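Local coordinates for protein thymine dioxygenase (Neurospora crassa, PDB 5C3Q) that binds thymine, 2-oxoglutarate and a metal ion in one pocket and, as a non-haem iron dioxygenase, probably hydroxylates the methyl group of the base, at residues G232-S237 / R274-P279; N9-V14 / Q241-T246; P117-S122 / P208-A213; Y196-S201 / H285-S290. All blocks are in the same frame, centred on the assembly; numbering follows the deposited sequence.

Contact 1. Residues G232-S237 / R274-P279. With AKG (2-oxoglutaric acid), chain F.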
loop_
_atom_site.group_PDB
_atom_site.type_symbol
_atom_site.label_atom_id
_atom_site.label_comp_id
_atom_site.label_asym_id
_atom_site.label_seq_id
_atom_site.Cartn_x
_atom_site.Cartn_y
_atom_site.Cartn_z
ATOM N N GLY A 232 2.301 14.387 -2.955
ATOM C CA GLY A 232 2.814 14.252 -1.592
ATOM C C GLY A 232 3.536 12.940 -1.337
ATOM O O GLY A 232 4.381 12.864 -0.447
ATOM N N LEU A 233 3.201 11.905 -2.107
ATOM C CA LEU A 233 3.865 10.608 -1.986
ATOM C C LEU A 233 5.310 10.705 -2.466
ATOM O O LEU A 233 5.583 11.260 -3.527
ATOM C CB LEU A 233 3.125 9.534 -2.788
ATOM C CG LEU A 233 3.780 8.147 -2.823
ATOM C CD1 LEU A 233 3.810 7.507 -1.445
ATOM C CD2 LEU A 233 3.060 7.245 -3.810
ATOM N N GLN A 234 6.228 10.156 -1.676
ATOM C CA GLN A 234 7.648 10.188 -1.996
ATOM C C GLN A 234 8.264 8.822 -1.769
ATOM O O GLN A 234 7.896 8.115 -0.834
ATOM C CB GLN A 234 8.381 11.228 -1.150
ATOM C CG GLN A 234 7.933 12.658 -1.392
ATOM C CD GLN A 234 8.817 13.679 -0.696
ATOM O OE1 GLN A 234 9.331 13.437 0.396
ATOM N NE2 GLN A 234 8.987 14.835 -1.323
ATOM N N VAL A 235 9.193 8.458 -2.643
ATOM C CA VAL A 235 9.853 7.165 -2.603
ATOM C C VAL A 235 11.348 7.430 -2.451
ATOM O O VAL A 235 11.891 8.313 -3.114
ATOM C CB VAL A 235 9.578 6.374 -3.898
ATOM C CG1 VAL A 235 10.340 5.053 -3.916
ATOM C CG2 VAL A 235 8.086 6.135 -4.067
ATOM N N LYS A 236 12.007 6.669 -1.581
ATOM C CA LYS A 236 13.423 6.877 -1.315
ATOM C C LYS A 236 14.280 6.331 -2.460
ATOM O O LYS A 236 14.114 5.187 -2.890
ATOM C CB LYS A 236 13.824 6.249 0.027
ATOM C CG LYS A 236 15.042 6.902 0.656
ATOM C CD LYS A 236 15.070 6.753 2.171
ATOM C CE LYS A 236 16.200 7.571 2.765
ATOM N NZ LYS A 236 16.596 7.116 4.126
ATOM N N SER A 237 15.181 7.168 -2.963
ATOM C CA SER A 237 16.078 6.791 -4.047
ATOM C C SER A 237 17.229 5.928 -3.526
ATOM O O SER A 237 17.485 5.899 -2.318
ATOM C CB SER A 237 16.654 8.045 -4.704
ATOM O OG SER A 237 17.638 8.639 -3.876
ATOM N N ARG A 274 6.872 7.693 1.973
ATOM C CA ARG A 274 6.185 8.550 2.931
ATOM C C ARG A 274 5.236 9.472 2.182
ATOM O O ARG A 274 5.242 9.504 0.950
ATOM C CB ARG A 274 7.196 9.379 3.732
ATOM C CG ARG A 274 7.871 10.486 2.936
ATOM C CD ARG A 274 9.016 11.127 3.700
ATOM N NE ARG A 274 9.588 12.245 2.955
ATOM C CZ ARG A 274 10.495 13.095 3.433
ATOM N NH1 ARG A 274 10.958 12.973 4.672
ATOM N NH2 ARG A 274 10.935 14.082 2.666
ATOM N N VAL A 275 4.424 10.215 2.928
ATOM C CA VAL A 275 3.603 11.271 2.346
ATOM C C VAL A 275 3.865 12.568 3.106
ATOM O O VAL A 275 3.719 12.618 4.326
ATOM C CB VAL A 275 2.098 10.943 2.375
ATOM C CG1 VAL A 275 1.307 12.005 1.618
ATOM C CG2 VAL A 275 1.831 9.576 1.761
ATOM N N VAL A 276 4.254 13.605 2.368
ATOM C CA VAL A 276 4.548 14.916 2.942
ATOM C C VAL A 276 3.648 15.957 2.286
ATOM O O VAL A 276 2.688 15.605 1.600
ATOM C CB VAL A 276 6.043 15.290 2.781
ATOM C CG1 VAL A 276 6.913 14.314 3.559
ATOM C CG2 VAL A 276 6.461 15.324 1.313
ATOM N N GLU A 277 3.941 17.233 2.519
ATOM C CA GLU A 277 3.273 18.317 1.809
ATOM C C GLU A 277 3.338 18.097 0.305
ATOM O O GLU A 277 4.350 17.615 -0.205
ATOM C CB GLU A 277 3.930 19.660 2.134
ATOM C CG GLU A 277 3.483 20.271 3.446
ATOM C CD GLU A 277 4.060 21.655 3.651
ATOM O OE1 GLU A 277 3.309 22.642 3.502
ATOM O OE2 GLU A 277 5.270 21.755 3.938
ATOM N N PRO A 278 2.261 18.450 -0.415
ATOM C CA PRO A 278 2.356 18.468 -1.876
ATOM C C PRO A 278 3.435 19.458 -2.326
ATOM O O PRO A 278 3.629 20.476 -1.667
ATOM C CB PRO A 278 0.971 18.944 -2.327
ATOM C CG PRO A 278 0.068 18.763 -1.155
ATOM C CD PRO A 278 0.919 18.814 0.073
ATOM N N PRO A 279 4.128 19.171 -3.444
ATOM C CA PRO A 279 5.258 20.011 -3.874
ATOM C C PRO A 279 4.912 21.428 -4.374
ATOM O O PRO A 279 5.814 22.148 -4.810
ATOM C CB PRO A 279 5.905 19.184 -4.999
ATOM C CG PRO A 279 4.818 18.297 -5.498
ATOM C CD PRO A 279 3.967 17.982 -4.303
HETATM C C1 AKG F . 0.336 3.395 3.329
HETATM O O1 AKG F . 1.066 2.421 3.653
HETATM O O2 AKG F . -0.813 3.535 3.797
HETATM C C2 AKG F . 0.846 4.402 2.385
HETATM O O5 AKG F . 2.025 4.374 2.042
HETATM C C3 AKG F . -0.090 5.470 1.850
HETATM C C4 AKG F . 0.595 6.302 0.770
HETATM C C5 AKG F . -0.349 7.315 0.164
HETATM O O3 AKG F . -0.105 7.715 -0.993
HETATM O O4 AKG F . -1.327 7.732 0.821
#
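Strands 233-236 and 273-275 run antiparallel, with Gln234 and Arg274 as a hydrogen-bonded pair, Leu233 and Val275 as the non-hydrogen-bonded pair next to it, and a further bond of 2.9 Å from Val276 N to Gly232 O. Gly232 has phi 125°, a conformation in which a beta-carbon would press on the preceding carbonyl and on Val276 O, so glycine suits the entry to the strand. On the face shared by Gln234 and Arg274, the two long side chains lie side by side. Arg274 has CG in the crowded position between backbone N and carbonyl carbon (chi1 72°) and is extended from there, which brings its guanidinium edge to the amide. Both donors of that edge converge on one oxygen: Arg274 NE lies 2.8 Å and Arg274 NH2 2.9 Å from Gln234 OE1, all nearly in one plane, since amide and guanidinium differ by only 15°. Val276 spreads its branches over this pair. CG1 sits above one guanidinium face toward its rim, while Val276 CG2 touches Gln234 CD at 3.5 Å. Gln234 NE2 bonds to Asp244 OD1, and Arg274 also makes a cation-pi contact with Phe242. The opposite face is apolar and meets 2-oxoglutarate: Val275 CG2 touches AKG C5 at 3.5 Å, and Leu233 CD1 stands 3.9 Å from AKG O3. The strand pair thus separates a polar clasp from a hydrocarbon wall beside the cosubstrate, and the arginine charge on OE1 probably polarises the amide, strengthening NE2 as donor to Asp244.

Contact 2. Residues N9-V14 / Q241-T246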
loop_
_atom_site.group_PDB
_atom_site.type_symbol
_atom_site.label_atom_id
_atom_site.label_comp_id
_atom_site.label_asym_id
_atom_site.label_seq_id
_atom_site.Cartn_x
_atom_site.Cartn_y
_atom_site.Cartn_z
ATOM N N ASN A 9 11.892 9.486 -12.713
ATOM C CA ASN A 9 13.294 9.345 -13.090
ATOM C C ASN A 9 14.128 10.484 -12.509
ATOM O O ASN A 9 14.406 11.478 -13.188
ATOM C CB ASN A 9 13.437 9.293 -14.613
ATOM C CG ASN A 9 14.827 8.871 -15.059
ATOM O OD1 ASN A 9 15.781 8.909 -14.284
ATOM N ND2 ASN A 9 14.947 8.466 -16.319
ATOM N N GLU A 10 14.516 10.329 -11.244
ATOM C CA GLU A 10 15.272 11.347 -10.523
ATOM C C GLU A 10 16.186 10.706 -9.480
ATOM O O GLU A 10 15.792 9.765 -8.791
ATOM C CB GLU A 10 14.326 12.324 -9.826
ATOM C CG GLU A 10 13.493 13.184 -10.764
ATOM C CD GLU A 10 12.576 14.161 -10.041
ATOM O OE1 GLU A 10 12.735 14.362 -8.811
ATOM O OE2 GLU A 10 11.693 14.740 -10.714
ATOM N N ASP A 11 17.409 11.222 -9.386
ATOM C CA ASP A 11 18.367 10.823 -8.355
ATOM C C ASP A 11 18.684 9.327 -8.350
ATOM O O ASP A 11 18.948 8.744 -7.299
ATOM C CB ASP A 11 17.860 11.264 -6.976
ATOM C CG ASP A 11 18.972 11.393 -5.961
ATOM O OD1 ASP A 11 20.010 11.990 -6.308
ATOM O OD2 ASP A 11 18.811 10.904 -4.818
ATOM N N GLY A 12 18.665 8.715 -9.530
ATOM C CA GLY A 12 18.927 7.283 -9.666
ATOM C C GLY A 12 17.713 6.400 -9.420
ATOM O O GLY A 12 17.809 5.183 -9.551
ATOM N N LEU A 13 16.582 7.004 -9.051
ATOM C CA LEU A 13 15.325 6.271 -8.863
ATOM C C LEU A 13 14.562 6.297 -10.175
ATOM O O LEU A 13 14.147 7.363 -10.629
ATOM C CB LEU A 13 14.470 6.903 -7.758
ATOM C CG LEU A 13 13.104 6.259 -7.476
ATOM C CD1 LEU A 13 13.253 4.884 -6.841
ATOM C CD2 LEU A 13 12.268 7.158 -6.581
ATOM N N VAL A 14 14.383 5.124 -10.776
ATOM C CA VAL A 14 13.617 4.999 -12.015
ATOM C C VAL A 14 12.420 4.081 -11.767
ATOM O O VAL A 14 12.583 2.882 -11.549
ATOM C CB VAL A 14 14.497 4.469 -13.167
ATOM C CG1 VAL A 14 13.689 4.308 -14.451
ATOM C CG2 VAL A 14 15.661 5.419 -13.407
ATOM N N GLN A 241 17.654 9.817 -1.009
ATOM C CA GLN A 241 16.841 11.031 -1.042
ATOM C C GLN A 241 15.412 10.685 -1.405
ATOM O O GLN A 241 15.176 9.848 -2.283
ATOM C CB GLN A 241 17.369 12.008 -2.089
ATOM C CG GLN A 241 18.841 12.340 -1.969
ATOM C CD GLN A 241 19.111 13.377 -0.907
ATOM O OE1 GLN A 241 18.808 13.165 0.269
ATOM N NE2 GLN A 241 19.687 14.508 -1.311
ATOM N N PHE A 242 14.462 11.346 -0.751
ATOM C CA PHE A 242 13.050 11.153 -1.064
ATOM C C PHE A 242 12.685 11.896 -2.347
ATOM O O PHE A 242 12.925 13.098 -2.472
ATOM C CB PHE A 242 12.163 11.605 0.097
ATOM C CG PHE A 242 12.082 10.601 1.213
ATOM C CD1 PHE A 242 11.304 9.462 1.074
ATOM C CD2 PHE A 242 12.793 10.787 2.391
ATOM C CE1 PHE A 242 11.229 8.525 2.093
ATOM C CE2 PHE A 242 12.719 9.856 3.415
ATOM C CZ PHE A 242 11.937 8.723 3.266
ATOM N N ILE A 243 12.113 11.159 -3.295
ATOM C CA ILE A 243 11.747 11.683 -4.602
ATOM C C ILE A 243 10.233 11.656 -4.742
ATOM O O ILE A 243 9.591 10.677 -4.358
ATOM C CB ILE A 243 12.366 10.823 -5.723
ATOM C CG1 ILE A 243 13.887 10.714 -5.548
ATOM C CG2 ILE A 243 11.998 11.370 -7.094
ATOM C CD1 ILE A 243 14.637 12.033 -5.548
ATOM N N ASP A 244 9.677 12.726 -5.310
ATOM C CA ASP A 244 8.236 12.822 -5.538
ATOM C C ASP A 244 7.729 11.756 -6.507
ATOM O O ASP A 244 8.238 11.627 -7.613
ATOM C CB ASP A 244 7.869 14.209 -6.077
ATOM C CG ASP A 244 8.012 15.298 -5.031
ATOM O OD1 ASP A 244 7.542 15.098 -3.894
ATOM O OD2 ASP A 244 8.588 16.357 -5.346
ATOM N N ALA A 245 6.730 10.994 -6.073
ATOM C CA ALA A 245 6.039 10.055 -6.944
ATOM C C ALA A 245 4.842 10.784 -7.535
ATOM O O ALA A 245 3.733 10.714 -7.007
ATOM C CB ALA A 245 5.599 8.821 -6.173
ATOM N N THR A 246 5.092 11.493 -8.632
ATOM C CA THR A 246 4.089 12.321 -9.293
ATOM C C THR A 246 2.833 11.513 -9.632
ATOM O O THR A 246 2.938 10.417 -10.181
ATOM C CB THR A 246 4.668 12.917 -10.588
ATOM O OG1 THR A 246 5.952 13.487 -10.305
ATOM C CG2 THR A 246 3.748 13.991 -11.173
HETATM O O HOH W 1 11.245 14.872 -6.199
HETATM O O HOH W 2 9.524 13.062 -9.639
#
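Ile243, on strand 242-244, carries this contact by pushing its branches into the N-terminal beta hairpin. Ile243 CB lies 3.8 Å from Leu13 CD2, where the two aliphatic chains slide past each other in opposite directions. With CG1 beside the backbone N (chi1 -55°), the two branches part. Ile243 CG2 goes to Glu10, touching Glu10 CB at 3.7 Å and, more closely, Glu10 OE1 at 3.5 Å. CG1 borders both Leu13 CD2 and Glu10 O, and Ile243 CD1 ends against Asp11 CB at 3.6 Å. A beta-branched residue suits the spot because one side chain reaches three hairpin residues. The receiving surface is shaped by a type I' turn from Glu10 to Leu13, closed by Leu13 N to Glu10 O at 2.9 Å; Asp11 and Gly12 take the positive phi values such a turn requires, and Gly12 does so readily. At the tip of the turn, Asp11 OD2 packs 3.2 Å from Gln241 CG, but its stronger partner is Ser237 OG, to which it is hydrogen-bonded. At the other end two waters join Glu10 to Asp244. One donates to Glu10 OE1 and accepts from Asp244 N at 2.8 Å; the second donates to Asp244 O and, weakly, to Glu10 OE2. Direct contact between the segments is thus mainly apolar, with Asp11 bonding directly to Ser237 just outside 241-246, while on the other side water bridges the like-charged carboxylates of Glu10 and Asp244 and probably eases their repulsion.

Contact 3. Residues P117-S122 / P208-A213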
loop_
_atom_site.group_PDB
_atom_site.type_symbol
_atom_site.label_atom_id
_atom_site.label_comp_id
_atom_site.label_asym_id
_atom_site.label_seq_id
_atom_site.Cartn_x
_atom_site.Cartn_y
_atom_site.Cartn_z
ATOM N N PRO A 117 1.732 14.132 15.470
ATOM C CA PRO A 117 1.175 12.931 14.831
ATOM C C PRO A 117 0.770 13.156 13.371
ATOM O O PRO A 117 0.418 14.274 12.989
ATOM C CB PRO A 117 -0.051 12.602 15.693
ATOM C CG PRO A 117 -0.415 13.877 16.365
ATOM C CD PRO A 117 0.852 14.663 16.528
ATOM N N ASP A 118 0.832 12.094 12.569
ATOM C CA ASP A 118 0.456 12.152 11.151
ATOM C C ASP A 118 -0.954 12.720 10.990
ATOM O O ASP A 118 -1.865 12.332 11.715
ATOM C CB ASP A 118 0.520 10.755 10.525
ATOM C CG ASP A 118 1.943 10.224 10.400
ATOM O OD1 ASP A 118 2.904 10.962 10.703
ATOM O OD2 ASP A 118 2.099 9.056 9.990
ATOM N N ILE A 119 -1.124 13.651 10.055
ATOM C CA ILE A 119 -2.424 14.277 9.834
ATOM C C ILE A 119 -3.190 13.444 8.807
ATOM O O ILE A 119 -3.223 13.765 7.620
ATOM C CB ILE A 119 -2.296 15.742 9.369
ATOM C CG1 ILE A 119 -1.395 16.534 10.321
ATOM C CG2 ILE A 119 -3.671 16.395 9.309
ATOM C CD1 ILE A 119 -0.952 17.876 9.773
ATOM N N LYS A 120 -3.793 12.361 9.283
ATOM C CA LYS A 120 -4.486 11.413 8.420
ATOM C C LYS A 120 -5.536 10.638 9.209
ATOM O O LYS A 120 -5.496 10.594 10.433
ATOM C CB LYS A 120 -3.481 10.435 7.794
ATOM C CG LYS A 120 -2.847 9.453 8.778
ATOM C CD LYS A 120 -1.940 8.452 8.077
ATOM C CE LYS A 120 -1.402 7.416 9.051
ATOM N NZ LYS A 120 -0.645 6.340 8.348
ATOM N N GLU A 121 -6.483 10.041 8.498
ATOM C CA GLU A 121 -7.373 9.051 9.092
ATOM C C GLU A 121 -7.531 7.905 8.106
ATOM O O GLU A 121 -7.321 8.077 6.903
ATOM C CB GLU A 121 -8.730 9.658 9.485
ATOM C CG GLU A 121 -9.438 10.423 8.383
ATOM C CD GLU A 121 -10.741 11.066 8.831
ATOM O OE1 GLU A 121 -11.321 10.658 9.861
ATOM O OE2 GLU A 121 -11.209 11.983 8.128
ATOM N N SER A 122 -7.870 6.730 8.621
ATOM C CA SER A 122 -7.968 5.544 7.786
ATOM C C SER A 122 -9.100 4.625 8.223
ATOM O O SER A 122 -9.542 4.654 9.372
ATOM C CB SER A 122 -6.643 4.779 7.789
ATOM O OG SER A 122 -6.340 4.279 9.076
ATOM N N PRO A 208 7.664 21.363 13.237
ATOM C CA PRO A 208 8.711 20.836 12.353
ATOM C C PRO A 208 8.831 19.312 12.471
ATOM O O PRO A 208 8.753 18.770 13.577
ATOM C CB PRO A 208 9.987 21.545 12.827
ATOM C CG PRO A 208 9.688 22.079 14.185
ATOM C CD PRO A 208 8.199 22.199 14.328
ATOM N N GLY A 209 8.993 18.640 11.336
ATOM C CA GLY A 209 8.968 17.177 11.284
ATOM C C GLY A 209 7.586 16.607 10.988
ATOM O O GLY A 209 7.438 15.401 10.790
ATOM N N GLN A 210 6.579 17.476 10.956
ATOM C CA GLN A 210 5.195 17.100 10.655
ATOM C C GLN A 210 5.055 16.500 9.256
ATOM O O GLN A 210 5.521 17.087 8.290
ATOM C CB GLN A 210 4.310 18.351 10.744
ATOM C CG GLN A 210 2.854 18.162 10.364
ATOM C CD GLN A 210 2.060 17.530 11.482
ATOM O OE1 GLN A 210 1.654 18.211 12.429
ATOM N NE2 GLN A 210 1.829 16.224 11.383
ATOM N N VAL A 211 4.402 15.345 9.149
ATOM C CA VAL A 211 4.086 14.760 7.834
ATOM C C VAL A 211 2.635 14.285 7.754
ATOM O O VAL A 211 1.900 14.321 8.743
ATOM C CB VAL A 211 5.046 13.608 7.460
ATOM C CG1 VAL A 211 6.470 14.126 7.344
ATOM C CG2 VAL A 211 4.972 12.464 8.466
ATOM N N ARG A 212 2.223 13.870 6.558
ATOM C CA ARG A 212 0.900 13.287 6.358
ATOM C C ARG A 212 0.934 11.780 6.628
ATOM O O ARG A 212 0.009 11.240 7.233
ATOM C CB ARG A 212 0.367 13.607 4.954
ATOM C CG ARG A 212 -0.430 14.905 4.916
ATOM C CD ARG A 212 -0.958 15.245 3.530
ATOM N NE ARG A 212 -2.120 16.133 3.605
ATOM C CZ ARG A 212 -2.667 16.778 2.577
ATOM N NH1 ARG A 212 -2.168 16.667 1.348
ATOM N NH2 ARG A 212 -3.729 17.547 2.783
ATOM N N ALA A 213 1.999 11.113 6.181
ATOM C CA ALA A 213 2.254 9.708 6.523
ATOM C C ALA A 213 3.746 9.482 6.748
ATOM O O ALA A 213 4.554 9.750 5.862
ATOM C CB ALA A 213 1.743 8.780 5.434
HETATM O O HOH W 3 0.211 16.793 13.988
HETATM O O HOH W 4 3.844 13.603 11.403
HETATM O O HOH W 5 -3.543 16.132 6.119
#
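Direct hydrogen bonding centres on the Gln210 amide, whose chain bends at chi2 (79°) to bring NE2 in front of two carbonyls. Gln210 NE2 donates to Pro117 O at 2.9 Å, from well above that carbonyl's plane, and to Val211 O at 3.3 Å, there along a lone pair. Val211 O also takes a long, weak bond from Ile119 N. Gln210 OE1 bonds to Asn207 ND2, so the amide is held at both ends.

Three waters add bridges: one donates to Pro117 O and Gln210 OE1, another links Asp118 OD1 to Val211 N, and a third joins Ile119 O to Arg212 NE. Asp118 itself is fixed by OD2, which receives Gly214 N.

Packing completes the contact. Ile119 crosses Gln210 at about a right angle, Ile119 CD1 3.5 Å from Gln210 CD, an apolar branch laid across a flat amide. Lys120, extended beyond CG, runs its methylenes past a carbonyl, Lys120 CD 3.5 Å from Arg212 O. Arg212 instead points its CB away from segment 117-122, and its NH2 bonds to Pro286 O and Pro197 O.

Ile119 centres an inverse gamma turn, and Arg212 with Ala213 forms a classic beta bulge opposite Val275. The touching parts are irregular and lie just ahead of strand 121-125 of the large sheet and strand 213-216 of the small one, within the double-stranded beta-helix fold; the latter strand leads to the metal ligand His216.

Contact 4. Residues Y196-S201 / H285-S290. With AKG (2-oxoglutaric acid), chain F.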
loop_
_atom_site.group_PDB
_atom_site.type_symbol
_atom_site.label_atom_id
_atom_site.label_comp_id
_atom_site.label_asym_id
_atom_site.label_seq_id
_atom_site.Cartn_x
_atom_site.Cartn_y
_atom_site.Cartn_z
ATOM N N TYR A 196 -6.507 12.357 4.094
ATOM C CA TYR A 196 -5.595 13.311 4.704
ATOM C C TYR A 196 -6.305 14.663 4.692
ATOM O O TYR A 196 -6.412 15.285 3.638
ATOM C CB TYR A 196 -4.286 13.381 3.915
ATOM C CG TYR A 196 -3.556 12.060 3.781
ATOM C CD1 TYR A 196 -3.828 11.189 2.728
ATOM C CD2 TYR A 196 -2.587 11.683 4.704
ATOM C CE1 TYR A 196 -3.159 9.975 2.608
ATOM C CE2 TYR A 196 -1.909 10.482 4.586
ATOM C CZ TYR A 196 -2.198 9.631 3.538
ATOM O OH TYR A 196 -1.516 8.441 3.430
ATOM N N PRO A 197 -6.823 15.112 5.852
ATOM C CA PRO A 197 -7.621 16.345 5.873
ATOM C C PRO A 197 -6.906 17.575 5.315
ATOM O O PRO A 197 -5.674 17.653 5.335
ATOM C CB PRO A 197 -7.918 16.555 7.365
ATOM C CG PRO A 197 -7.814 15.203 7.971
ATOM C CD PRO A 197 -6.760 14.479 7.183
ATOM N N ALA A 198 -7.693 18.520 4.809
ATOM C CA ALA A 198 -7.166 19.807 4.394
ATOM C C ALA A 198 -6.371 20.379 5.554
ATOM O O ALA A 198 -6.809 20.314 6.701
ATOM C CB ALA A 198 -8.297 20.750 4.010
ATOM N N VAL A 199 -5.191 20.915 5.262
ATOM C CA VAL A 199 -4.318 21.439 6.304
ATOM C C VAL A 199 -3.579 22.677 5.805
ATOM O O VAL A 199 -3.149 22.730 4.652
ATOM C CB VAL A 199 -3.322 20.358 6.793
ATOM C CG1 VAL A 199 -2.514 19.777 5.636
ATOM C CG2 VAL A 199 -2.408 20.910 7.881
ATOM N N LYS A 200 -3.456 23.678 6.675
ATOM C CA LYS A 200 -2.689 24.879 6.365
ATOM C C LYS A 200 -1.214 24.532 6.272
ATOM O O LYS A 200 -0.699 23.773 7.092
ATOM C CB LYS A 200 -2.877 25.942 7.448
ATOM C CG LYS A 200 -4.256 26.564 7.497
ATOM C CD LYS A 200 -4.211 27.872 8.273
ATOM C CE LYS A 200 -5.574 28.529 8.354
ATOM N NZ LYS A 200 -6.449 27.890 9.377
ATOM N N SER A 201 -0.530 25.099 5.284
ATOM C CA SER A 201 0.900 24.849 5.116
ATOM C C SER A 201 1.715 25.299 6.336
ATOM O O SER A 201 2.771 24.730 6.617
ATOM C CB SER A 201 1.425 25.524 3.847
ATOM O OG SER A 201 1.129 26.908 3.846
ATOM N N HIS A 285 -3.491 23.343 1.907
ATOM C CA HIS A 285 -3.468 22.115 1.124
ATOM C C HIS A 285 -4.846 21.473 1.196
ATOM O O HIS A 285 -5.337 21.204 2.290
ATOM C CB HIS A 285 -2.404 21.162 1.657
ATOM C CG HIS A 285 -1.020 21.720 1.582
ATOM N ND1 HIS A 285 -0.422 22.054 0.387
ATOM C CD2 HIS A 285 -0.123 22.019 2.551
ATOM C CE1 HIS A 285 0.788 22.530 0.621
ATOM N NE2 HIS A 285 0.994 22.518 1.926
ATOM N N PRO A 286 -5.490 21.240 0.040
ATOM C CA PRO A 286 -6.821 20.620 0.093
ATOM C C PRO A 286 -6.776 19.181 0.618
ATOM O O PRO A 286 -5.693 18.630 0.804
ATOM C CB PRO A 286 -7.294 20.644 -1.369
ATOM C CG PRO A 286 -6.327 21.503 -2.112
ATOM C CD PRO A 286 -5.047 21.484 -1.342
ATOM N N PRO A 287 -7.950 18.574 0.865
ATOM C CA PRO A 287 -7.959 17.177 1.299
ATOM C C PRO A 287 -7.317 16.248 0.267
ATOM O O PRO A 287 -7.515 16.439 -0.934
ATOM C CB PRO A 287 -9.454 16.863 1.441
ATOM C CG PRO A 287 -10.121 18.189 1.587
ATOM C CD PRO A 287 -9.313 19.120 0.748
ATOM N N ARG A 288 -6.540 15.274 0.734
ATOM C CA ARG A 288 -5.977 14.243 -0.132
ATOM C C ARG A 288 -6.615 12.888 0.190
ATOM O O ARG A 288 -6.720 12.495 1.359
ATOM C CB ARG A 288 -4.453 14.168 0.022
ATOM C CG ARG A 288 -3.794 13.009 -0.717
ATOM C CD ARG A 288 -2.282 13.157 -0.769
ATOM N NE ARG A 288 -1.658 12.170 -1.652
ATOM C CZ ARG A 288 -1.367 10.910 -1.320
ATOM N NH1 ARG A 288 -1.640 10.440 -0.107
ATOM N NH2 ARG A 288 -0.801 10.108 -2.219
ATOM N N TYR A 289 -7.042 12.186 -0.855
ATOM C CA TYR A 289 -7.581 10.840 -0.724
ATOM C C TYR A 289 -6.680 9.859 -1.432
ATOM O O TYR A 289 -6.234 10.100 -2.557
ATOM C CB TYR A 289 -8.979 10.745 -1.330
ATOM C CG TYR A 289 -9.994 11.564 -0.592
ATOM C CD1 TYR A 289 -10.653 11.049 0.516
ATOM C CD2 TYR A 289 -10.286 12.862 -0.993
ATOM C CE1 TYR A 289 -11.582 11.804 1.208
ATOM C CE2 TYR A 289 -11.217 13.628 -0.310
ATOM C CZ TYR A 289 -11.861 13.093 0.789
ATOM O OH TYR A 289 -12.781 13.848 1.472
ATOM N N SER A 290 -6.409 8.748 -0.763
ATOM C CA SER A 290 -5.774 7.615 -1.407
ATOM C C SER A 290 -6.379 6.329 -0.872
ATOM O O SER A 290 -7.082 6.322 0.150
ATOM C CB SER A 290 -4.256 7.636 -1.190
ATOM O OG SER A 290 -3.926 7.470 0.176
HETATM C C1 AKG F . 0.336 3.395 3.329
HETATM O O1 AKG F . 1.066 2.421 3.653
HETATM O O2 AKG F . -0.813 3.535 3.797
HETATM C C2 AKG F . 0.846 4.402 2.385
HETATM O O5 AKG F . 2.025 4.374 2.042
HETATM C C3 AKG F . -0.090 5.470 1.850
HETATM C C4 AKG F . 0.595 6.302 0.770
HETATM C C5 AKG F . -0.349 7.315 0.164
HETATM O O3 AKG F . -0.105 7.715 -0.993
HETATM O O4 AKG F . -1.327 7.732 0.821
#
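Tyr196 opens the segment with the straightest bond of the pair: its N donates to Arg288 O at 2.7 Å, almost straight at the hydrogen (175°) and nearly along the C=O axis, and its O receives Arg288 N in return. The Tyr196 ring and the Arg288 guanidinium lie side by side and point the same way, Tyr196 CE1 3.1 Å from Arg288 NH1, with planes 54° apart. Both reach the distal carboxylate of 2-oxoglutarate. Tyr196 OH donates to AKG O4 at 2.7 Å, Ser290 OG does so at the same distance, and Arg288 NH1 adds a third donor, while Arg288 NH2 takes AKG O3 at 2.8 Å. Arginine suits this place because two nitrogens match two oxygens and its charge probably offsets that of the carboxylate; Gln227 OE1 helps to hold NH2. Further on, Pro197, Pro286 and Pro287 have no N-H, which probably explains the break in the ladder. Here the strands touch through carbon instead, Ala198 CB against Pro287 CD at 3.8 Å, a small side chain fitting beside the ring. Val199 restores the pairing, donating N to His285 O and its O accepting His285 N at 2.8 Å. Ser201 ends the walk with CB 3.6 Å from His285 NE2, while its OG bonds to Glu282 O. Glu282 and Glu277 hold the two His285 nitrogens, which would favour a protonated ring. In the large sheet this pair lies between strands 222-227 and 121-125, with Val275 of strand 273-275 packed on Tyr196 and Arg288 and helix 57-71 on Tyr289.

In the fold
From the N terminus, contact 2 opens first at 9-14 and closes at 241-246, spanning most of the chain and enclosing contact 3 (117-122 to 208-213). Contact 4 starts at 196-201, before contact 3 has closed, so these two cross; it ends last, at 285-290, and therefore also crosses contact 2. Contact 1 (232-237 to 274-279) begins after contact 3 is complete, crosses contact 2, and nests within contact 4. Contacts 1 and 4 meet 2-oxoglutarate from the small and large sheets respectively. Contacts 2 and 3 each join the large sheet to the four-stranded one, contact 2 at its outer strand 242-244 and contact 3 beside its other outer strand, 213-216.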